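Local structure of protein-glutamine gamma-glutamyltransferase 2 (Pagrus major, 1G0D) at residues A[151-156]-A[424-429]. The protein catalyses the calcium-dependent cross-linking of protein-bound glutamine to lysine side chains or other primary amines, probably with roles in wound healing and apoptosis. Residues are numbered along the deposited sequence; the frame is centred on the assembly and turned at random.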
loop_
_atom_site.group_PDB
_atom_site.type_symbol
_atom_site.label_atom_id
_atom_site.label_comp_id
_atom_site.label_asym_id
_atom_site.label_seq_id
_atom_site.Cartn_x
_atom_site.Cartn_y
_atom_site.Cartn_z
ATOM N N LEU A 151 -1.583 -5.164 16.523
ATOM C CA LEU A 151 -0.288 -4.514 16.354
ATOM C C LEU A 151 0.673 -5.506 15.700
ATOM O O LEU A 151 1.610 -5.135 14.998
ATOM C CB LEU A 151 0.251 -4.036 17.707
ATOM C CG LEU A 151 -0.347 -2.700 18.150
ATOM C CD1 LEU A 151 0.027 -2.393 19.594
ATOM C CD2 LEU A 151 0.144 -1.625 17.229
ATOM N N GLN A 152 0.413 -6.786 15.910
ATOM C CA GLN A 152 1.247 -7.837 15.339
ATOM C C GLN A 152 1.101 -7.874 13.836
ATOM O O GLN A 152 2.062 -8.155 13.116
ATOM C CB GLN A 152 0.839 -9.180 15.932
ATOM C CG GLN A 152 1.625 -10.322 15.418
ATOM C CD GLN A 152 3.106 -10.071 15.515
ATOM O OE1 GLN A 152 3.604 -9.612 16.575
ATOM N NE2 GLN A 152 3.834 -10.364 14.411
ATOM N N GLU A 153 -0.121 -7.610 13.370
ATOM C CA GLU A 153 -0.406 -7.594 11.946
ATOM C C GLU A 153 -0.072 -6.243 11.341
ATOM O O GLU A 153 0.638 -6.156 10.342
ATOM C CB GLU A 153 -1.881 -7.879 11.693
ATOM C CG GLU A 153 -2.300 -7.712 10.222
ATOM C CD GLU A 153 -1.639 -8.723 9.272
ATOM O OE1 GLU A 153 -1.083 -9.730 9.759
ATOM O OE2 GLU A 153 -1.673 -8.519 8.033
ATOM N N TYR A 154 -0.570 -5.187 11.973
ATOM C CA TYR A 154 -0.359 -3.836 11.484
ATOM C C TYR A 154 0.988 -3.167 11.738
ATOM O O TYR A 154 1.226 -2.086 11.214
ATOM C CB TYR A 154 -1.475 -2.955 11.992
ATOM C CG TYR A 154 -2.828 -3.538 11.713
ATOM C CD1 TYR A 154 -3.093 -4.147 10.478
ATOM C CD2 TYR A 154 -3.851 -3.468 12.670
ATOM C CE1 TYR A 154 -4.334 -4.665 10.202
ATOM C CE2 TYR A 154 -5.110 -3.983 12.409
ATOM C CZ TYR A 154 -5.342 -4.576 11.168
ATOM O OH TYR A 154 -6.599 -5.030 10.870
ATOM N N VAL A 155 1.852 -3.769 12.552
ATOM C CA VAL A 155 3.200 -3.217 12.774
ATOM C C VAL A 155 4.241 -4.311 12.568
ATOM O O VAL A 155 5.156 -4.168 11.774
ATOM C CB VAL A 155 3.483 -2.648 14.198
ATOM C CG1 VAL A 155 4.964 -2.250 14.283
ATOM C CG2 VAL A 155 2.658 -1.439 14.481
ATOM N N MET A 156 4.081 -5.423 13.255
ATOM C CA MET A 156 5.053 -6.496 13.174
ATOM C C MET A 156 5.036 -7.447 12.004
ATOM O O MET A 156 6.044 -8.058 11.708
ATOM C CB MET A 156 4.999 -7.275 14.478
ATOM C CG MET A 156 5.318 -6.370 15.665
ATOM S SD MET A 156 7.033 -6.021 15.620
ATOM C CE MET A 156 7.050 -4.505 16.234
ATOM N N SER A 424 -11.360 -3.502 0.777
ATOM C CA SER A 424 -10.739 -4.676 1.355
ATOM C C SER A 424 -9.394 -4.403 1.982
ATOM O O SER A 424 -8.674 -3.506 1.552
ATOM C CB SER A 424 -10.530 -5.709 0.251
ATOM O OG SER A 424 -11.763 -6.205 -0.230
ATOM N N THR A 425 -9.066 -5.198 3.001
ATOM C CA THR A 425 -7.778 -5.132 3.657
ATOM C C THR A 425 -7.531 -6.557 4.137
ATOM O O THR A 425 -8.468 -7.343 4.254
ATOM C CB THR A 425 -7.760 -4.145 4.828
ATOM O OG1 THR A 425 -6.404 -3.893 5.196
ATOM C CG2 THR A 425 -8.475 -4.703 6.053
ATOM N N LYS A 426 -6.277 -6.911 4.385
ATOM C CA LYS A 426 -5.977 -8.270 4.855
ATOM C C LYS A 426 -6.470 -8.517 6.286
ATOM O O LYS A 426 -6.460 -7.634 7.145
ATOM C CB LYS A 426 -4.460 -8.565 4.788
ATOM C CG LYS A 426 -4.048 -9.958 5.308
ATOM C CD LYS A 426 -2.548 -10.191 5.235
ATOM C CE LYS A 426 -2.097 -11.324 6.155
ATOM N NZ LYS A 426 -2.621 -11.135 7.536
ATOM N N SER A 427 -6.881 -9.753 6.515
ATOM C CA SER A 427 -7.365 -10.176 7.792
ATOM C C SER A 427 -6.233 -10.381 8.796
ATOM O O SER A 427 -5.151 -10.845 8.454
ATOM C CB SER A 427 -8.094 -11.479 7.622
ATOM O OG SER A 427 -8.376 -11.972 8.906
ATOM N N VAL A 428 -6.517 -10.063 10.056
ATOM C CA VAL A 428 -5.548 -10.206 11.101
ATOM C C VAL A 428 -5.192 -11.652 11.362
ATOM O O VAL A 428 -4.111 -11.965 11.885
ATOM C CB VAL A 428 -6.066 -9.607 12.395
ATOM C CG1 VAL A 428 -5.180 -10.032 13.536
ATOM C CG2 VAL A 428 -6.076 -8.116 12.281
ATOM N N TYR A 429 -6.096 -12.544 11.020
ATOM C CA TYR A 429 -5.823 -13.944 11.253
ATOM C C TYR A 429 -6.132 -14.676 9.985
ATOM O O TYR A 429 -7.283 -14.824 9.613
ATOM C CB TYR A 429 -6.680 -14.471 12.396
ATOM C CG TYR A 429 -6.175 -14.071 13.751
ATOM C CD1 TYR A 429 -4.798 -14.023 14.023
ATOM C CD2 TYR A 429 -7.063 -13.704 14.754
ATOM C CE1 TYR A 429 -4.313 -13.610 15.270
ATOM C CE2 TYR A 429 -6.595 -13.288 16.006
ATOM C CZ TYR A 429 -5.220 -13.240 16.253
ATOM O OH TYR A 429 -4.791 -12.788 17.479
HETATM O O HOH W 1 -7.894 -6.271 9.094
#
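Tyr-154 and Val-428 meet where a helix of the transglutaminase catalytic core, the papain-like fold with its Cys-His-Asp triad, packs against the turn that follows strand 424-426. One face of the Tyr-154 ring carries CB of Glu-153, 4.1 Å above the plane and displaced toward the rim; in plane at the edge lies a water. The two side chains cross at about a right angle, and Val-428 CG2 comes obliquely to the ring, 3.4 Å from Tyr-154 OH, while its other methyl, CG1, sits over the centre of the Tyr-429 ring. The edge water joins Tyr-154 OH to the backbone of residues 424-429, donating to Lys-426 O at 2.8 Å. Beyond the segments, Trp-351 packs edge-to-face with Tyr-154.

A buried ion pair runs beside this apolar patch, a worked example of one ammonium group shared among three acceptors. With CG anti to the backbone N (chi1 173°) and a bend at chi2, Glu-153 presents OE2 to Lys-426 NZ at 2.8 Å, a salt bridge whose hydrogen bond is weak; OE1 has its stronger partner in Asn-157. Lys-426 is extended until chi4 (-51°) turns NZ back toward its own chain, where Gly-430 O also accepts from it. An alanine in place of Lys-426 would probably leave the Glu-153 carboxylate without its counter-charge and the turn's carbonyls without their shared donor. Glu-434, a calcium ligand by analogy with relatives, lies close to Ser-427, whose carbonyl O receives Lys-426 NZ at 2.7 Å, nearly in line with its C=O (164°).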